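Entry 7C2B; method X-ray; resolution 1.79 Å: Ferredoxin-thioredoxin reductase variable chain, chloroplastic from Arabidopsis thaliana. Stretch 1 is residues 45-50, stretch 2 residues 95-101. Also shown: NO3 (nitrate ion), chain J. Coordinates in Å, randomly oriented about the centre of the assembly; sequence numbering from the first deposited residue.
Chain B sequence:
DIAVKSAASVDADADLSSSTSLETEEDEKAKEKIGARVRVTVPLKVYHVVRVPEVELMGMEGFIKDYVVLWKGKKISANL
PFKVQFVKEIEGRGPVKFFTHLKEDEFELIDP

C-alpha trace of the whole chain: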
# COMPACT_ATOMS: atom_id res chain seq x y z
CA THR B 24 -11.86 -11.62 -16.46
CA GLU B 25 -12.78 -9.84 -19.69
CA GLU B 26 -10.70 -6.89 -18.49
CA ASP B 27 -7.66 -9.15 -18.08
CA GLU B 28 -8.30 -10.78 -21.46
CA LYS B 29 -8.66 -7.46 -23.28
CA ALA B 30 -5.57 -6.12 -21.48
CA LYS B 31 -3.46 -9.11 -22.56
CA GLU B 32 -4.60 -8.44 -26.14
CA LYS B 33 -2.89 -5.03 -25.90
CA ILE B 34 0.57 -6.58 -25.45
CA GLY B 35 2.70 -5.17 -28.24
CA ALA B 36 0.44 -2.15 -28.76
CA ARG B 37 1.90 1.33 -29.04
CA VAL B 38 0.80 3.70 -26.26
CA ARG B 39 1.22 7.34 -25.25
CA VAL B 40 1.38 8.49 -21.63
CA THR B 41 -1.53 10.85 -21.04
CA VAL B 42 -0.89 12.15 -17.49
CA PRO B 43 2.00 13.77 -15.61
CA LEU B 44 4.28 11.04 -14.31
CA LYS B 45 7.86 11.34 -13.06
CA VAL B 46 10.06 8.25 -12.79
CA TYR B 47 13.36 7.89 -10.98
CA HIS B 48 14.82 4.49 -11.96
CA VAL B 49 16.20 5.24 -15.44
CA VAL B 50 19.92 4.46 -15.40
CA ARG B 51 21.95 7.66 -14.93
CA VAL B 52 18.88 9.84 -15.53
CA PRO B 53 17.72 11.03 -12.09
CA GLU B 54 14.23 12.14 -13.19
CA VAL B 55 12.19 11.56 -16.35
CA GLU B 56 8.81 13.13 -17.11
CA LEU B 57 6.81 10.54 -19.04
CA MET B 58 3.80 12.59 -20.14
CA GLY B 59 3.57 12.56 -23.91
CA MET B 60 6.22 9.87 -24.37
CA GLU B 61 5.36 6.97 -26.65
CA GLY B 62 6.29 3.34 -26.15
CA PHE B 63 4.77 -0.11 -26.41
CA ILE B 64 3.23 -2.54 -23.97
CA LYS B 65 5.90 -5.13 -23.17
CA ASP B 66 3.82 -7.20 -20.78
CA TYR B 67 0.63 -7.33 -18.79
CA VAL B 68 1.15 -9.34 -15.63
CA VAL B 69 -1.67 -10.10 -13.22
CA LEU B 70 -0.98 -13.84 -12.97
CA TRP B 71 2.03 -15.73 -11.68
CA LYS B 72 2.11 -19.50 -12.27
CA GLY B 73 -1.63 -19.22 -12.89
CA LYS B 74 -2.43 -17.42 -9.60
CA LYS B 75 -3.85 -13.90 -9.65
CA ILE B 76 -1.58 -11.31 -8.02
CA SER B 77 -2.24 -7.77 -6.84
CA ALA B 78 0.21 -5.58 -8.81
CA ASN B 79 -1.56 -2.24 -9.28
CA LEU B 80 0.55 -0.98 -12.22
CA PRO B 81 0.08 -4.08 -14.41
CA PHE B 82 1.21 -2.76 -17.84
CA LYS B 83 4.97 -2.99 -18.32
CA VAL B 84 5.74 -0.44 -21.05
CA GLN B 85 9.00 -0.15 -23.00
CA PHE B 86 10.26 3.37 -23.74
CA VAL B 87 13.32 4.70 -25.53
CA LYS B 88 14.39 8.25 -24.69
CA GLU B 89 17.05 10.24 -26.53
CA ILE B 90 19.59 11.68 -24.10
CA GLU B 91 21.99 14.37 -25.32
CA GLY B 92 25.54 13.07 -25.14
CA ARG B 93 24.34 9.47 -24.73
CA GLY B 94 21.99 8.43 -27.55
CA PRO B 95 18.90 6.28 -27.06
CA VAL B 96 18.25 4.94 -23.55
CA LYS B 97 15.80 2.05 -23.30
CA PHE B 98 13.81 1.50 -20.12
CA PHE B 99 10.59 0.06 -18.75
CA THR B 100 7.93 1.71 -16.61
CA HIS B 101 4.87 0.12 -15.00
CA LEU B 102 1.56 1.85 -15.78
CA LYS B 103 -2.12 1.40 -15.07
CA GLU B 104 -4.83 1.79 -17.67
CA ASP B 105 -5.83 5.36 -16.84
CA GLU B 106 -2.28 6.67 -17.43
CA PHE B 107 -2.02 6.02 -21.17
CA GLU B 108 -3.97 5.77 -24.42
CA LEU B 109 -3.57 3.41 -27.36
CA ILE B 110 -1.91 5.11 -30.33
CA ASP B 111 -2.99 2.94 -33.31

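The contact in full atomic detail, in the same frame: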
# COMPACT_ATOMS: atom_id res chain seq x y z
N LYS B 45 6.41 11.31 -13.18
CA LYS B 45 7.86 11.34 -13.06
C LYS B 45 8.36 9.97 -12.62
O LYS B 45 7.76 9.35 -11.74
CB LYS B 45 8.31 12.39 -12.04
CG LYS B 45 7.80 13.81 -12.31
CD LYS B 45 8.11 14.72 -11.11
CE LYS B 45 8.01 16.19 -11.47
NZ LYS B 45 6.61 16.72 -11.35
N VAL B 46 9.46 9.51 -13.21
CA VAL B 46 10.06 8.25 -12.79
C VAL B 46 11.54 8.49 -12.48
O VAL B 46 12.18 9.39 -13.03
CB VAL B 46 9.87 7.10 -13.81
CG1 VAL B 46 8.37 6.73 -13.95
CG2 VAL B 46 10.47 7.42 -15.18
N TYR B 47 12.07 7.64 -11.61
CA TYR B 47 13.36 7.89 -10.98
C TYR B 47 14.36 6.76 -11.17
O TYR B 47 15.48 6.87 -10.69
CB TYR B 47 13.15 8.15 -9.48
CG TYR B 47 12.27 9.35 -9.24
CD1 TYR B 47 12.81 10.63 -9.26
CD2 TYR B 47 10.91 9.22 -9.03
CE1 TYR B 47 12.02 11.75 -9.06
CE2 TYR B 47 10.11 10.33 -8.83
CZ TYR B 47 10.68 11.59 -8.85
OH TYR B 47 9.89 12.71 -8.66
N HIS B 48 13.99 5.69 -11.87
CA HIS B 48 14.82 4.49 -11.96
C HIS B 48 15.60 4.38 -13.27
O HIS B 48 16.26 3.36 -13.48
CB HIS B 48 13.94 3.24 -11.80
CG HIS B 48 12.93 3.08 -12.89
ND1 HIS B 48 12.00 4.06 -13.19
CD2 HIS B 48 12.73 2.09 -13.79
CE1 HIS B 48 11.26 3.67 -14.20
NE2 HIS B 48 11.69 2.48 -14.59
N VAL B 49 15.52 5.36 -14.16
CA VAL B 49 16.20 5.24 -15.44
C VAL B 49 17.70 5.43 -15.22
O VAL B 49 18.12 6.37 -14.54
CB VAL B 49 15.63 6.23 -16.46
CG1 VAL B 49 16.34 6.09 -17.79
CG2 VAL B 49 14.15 5.98 -16.64
N VAL B 50 18.50 4.52 -15.77
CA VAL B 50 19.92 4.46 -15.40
C VAL B 50 20.59 5.78 -15.77
O VAL B 50 20.52 6.22 -16.92
CB VAL B 50 20.60 3.27 -16.08
CG1 VAL B 50 22.11 3.35 -15.88
CG2 VAL B 50 20.04 1.96 -15.53
N PRO B 95 20.16 6.84 -27.56
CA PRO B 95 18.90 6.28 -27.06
C PRO B 95 19.12 5.47 -25.79
O PRO B 95 20.05 4.67 -25.68
CB PRO B 95 18.43 5.40 -28.22
CG PRO B 95 19.67 5.01 -28.92
CD PRO B 95 20.63 6.17 -28.78
N VAL B 96 18.24 5.69 -24.81
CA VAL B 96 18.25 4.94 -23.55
C VAL B 96 16.92 4.21 -23.43
O VAL B 96 15.86 4.84 -23.38
CB VAL B 96 18.50 5.86 -22.34
CG1 VAL B 96 18.34 5.10 -21.04
CG2 VAL B 96 19.89 6.46 -22.43
N LYS B 97 16.99 2.88 -23.39
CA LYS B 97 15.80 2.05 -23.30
C LYS B 97 15.50 1.74 -21.85
O LYS B 97 16.41 1.44 -21.07
CB LYS B 97 16.02 0.75 -24.08
CG LYS B 97 14.91 -0.27 -23.94
CD LYS B 97 14.81 -1.12 -25.19
CE LYS B 97 15.94 -2.11 -25.31
NZ LYS B 97 15.75 -3.02 -26.49
N PHE B 98 14.21 1.82 -21.48
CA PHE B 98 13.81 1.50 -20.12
C PHE B 98 12.36 1.04 -20.11
O PHE B 98 11.64 1.18 -21.10
CB PHE B 98 14.01 2.69 -19.16
CG PHE B 98 13.14 3.89 -19.47
CD1 PHE B 98 13.56 4.84 -20.40
CD2 PHE B 98 11.93 4.09 -18.82
CE1 PHE B 98 12.78 5.95 -20.68
CE2 PHE B 98 11.14 5.20 -19.10
CZ PHE B 98 11.57 6.14 -20.03
N PHE B 99 11.96 0.49 -18.98
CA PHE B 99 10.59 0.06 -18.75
C PHE B 99 10.00 0.86 -17.61
O PHE B 99 10.71 1.30 -16.70
CB PHE B 99 10.53 -1.44 -18.42
CG PHE B 99 11.21 -2.30 -19.45
CD1 PHE B 99 10.56 -2.62 -20.64
CD2 PHE B 99 12.50 -2.77 -19.25
CE1 PHE B 99 11.18 -3.39 -21.61
CE2 PHE B 99 13.13 -3.55 -20.21
CZ PHE B 99 12.47 -3.86 -21.39
N THR B 100 8.68 1.07 -17.68
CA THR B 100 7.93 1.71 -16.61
C THR B 100 6.60 0.98 -16.49
O THR B 100 6.00 0.61 -17.50
CB THR B 100 7.69 3.21 -16.90
OG1 THR B 100 8.93 3.93 -16.82
CG2 THR B 100 6.72 3.80 -15.89
N HIS B 101 6.17 0.74 -15.26
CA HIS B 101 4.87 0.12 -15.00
C HIS B 101 3.77 1.17 -14.96
O HIS B 101 3.90 2.18 -14.26
CB HIS B 101 4.92 -0.65 -13.68
CG HIS B 101 5.73 -1.91 -13.75
ND1 HIS B 101 7.10 -1.94 -13.62
CD2 HIS B 101 5.34 -3.20 -13.91
CE1 HIS B 101 7.52 -3.19 -13.70
NE2 HIS B 101 6.47 -3.97 -13.88
N NO3 J . 7.00 -6.47 -11.68
O1 NO3 J . 6.91 -6.87 -10.47
O2 NO3 J . 8.11 -6.04 -12.12
O3 NO3 J . 5.98 -6.52 -12.43

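Stretch 2 is strand throughout, part of a longer strand that runs past both of its ends, whereas stretch 1 is strand only at Lys45 and Val46 before it turns into a loop. The two backbones do not pair: the CA atoms of Val49 and Phe98 lie 6.4 Å apart, those of Val46 and Thr100 7.9 Å, and no backbone-to-backbone hydrogen bond links them. The contact therefore rests on side chains meeting side chains, plus one side chain bonded to a backbone carbonyl, across at least 47 residues of sequence, burying a modest 275 Å² in all.

From Val96 to Phe99 the strand's alternation sets the pattern. Val96 and Phe98 direct their CA-to-CB bonds toward stretch 1, while Lys97 and Phe99 direct theirs away. Val49, the most covered residue here, meets the inward pair with both methyls: its CG1 lies 3.9 Å from CG1 of Val96, and its CG2 sits over one face of the Phe98 ring, 3.6 Å from CD2. CG2 of Val49 stands 3.7 Å from the centroid of the Phe98 ring and 16° off its normal, a CH-pi contact in which a weakly polarised C-H meets the pi cloud. Farther along, CG1 of Val46 packs at 3.9 Å against CG2 of Thr100, whose CA-to-CB bond points sideways, so the threonine methyl extends the apolar surface.

The polar tie comes from His48. Its CA-to-CB bond points sideways, but with chi1 in the p well the imidazole reaches the strand, and NE2 of His48 donates a hydrogen bond to O of Phe99 at 2.6 Å, nearly linear at 171°. Phe99 thus contributes its carbonyl although its CA-to-CB bond points away. O of Phe99 also accepts a weak hydrogen bond from OG1 of Thr100 at 3.2 Å; that hydroxyl also lies at the imidazole edge, 3.5 Å from CE1 of His48.

His101 takes no part in the interface; its NE2 makes a weak hydrogen bond to nitrate O3 at 3.0 Å, the ion probably coming from the crystallisation liquor.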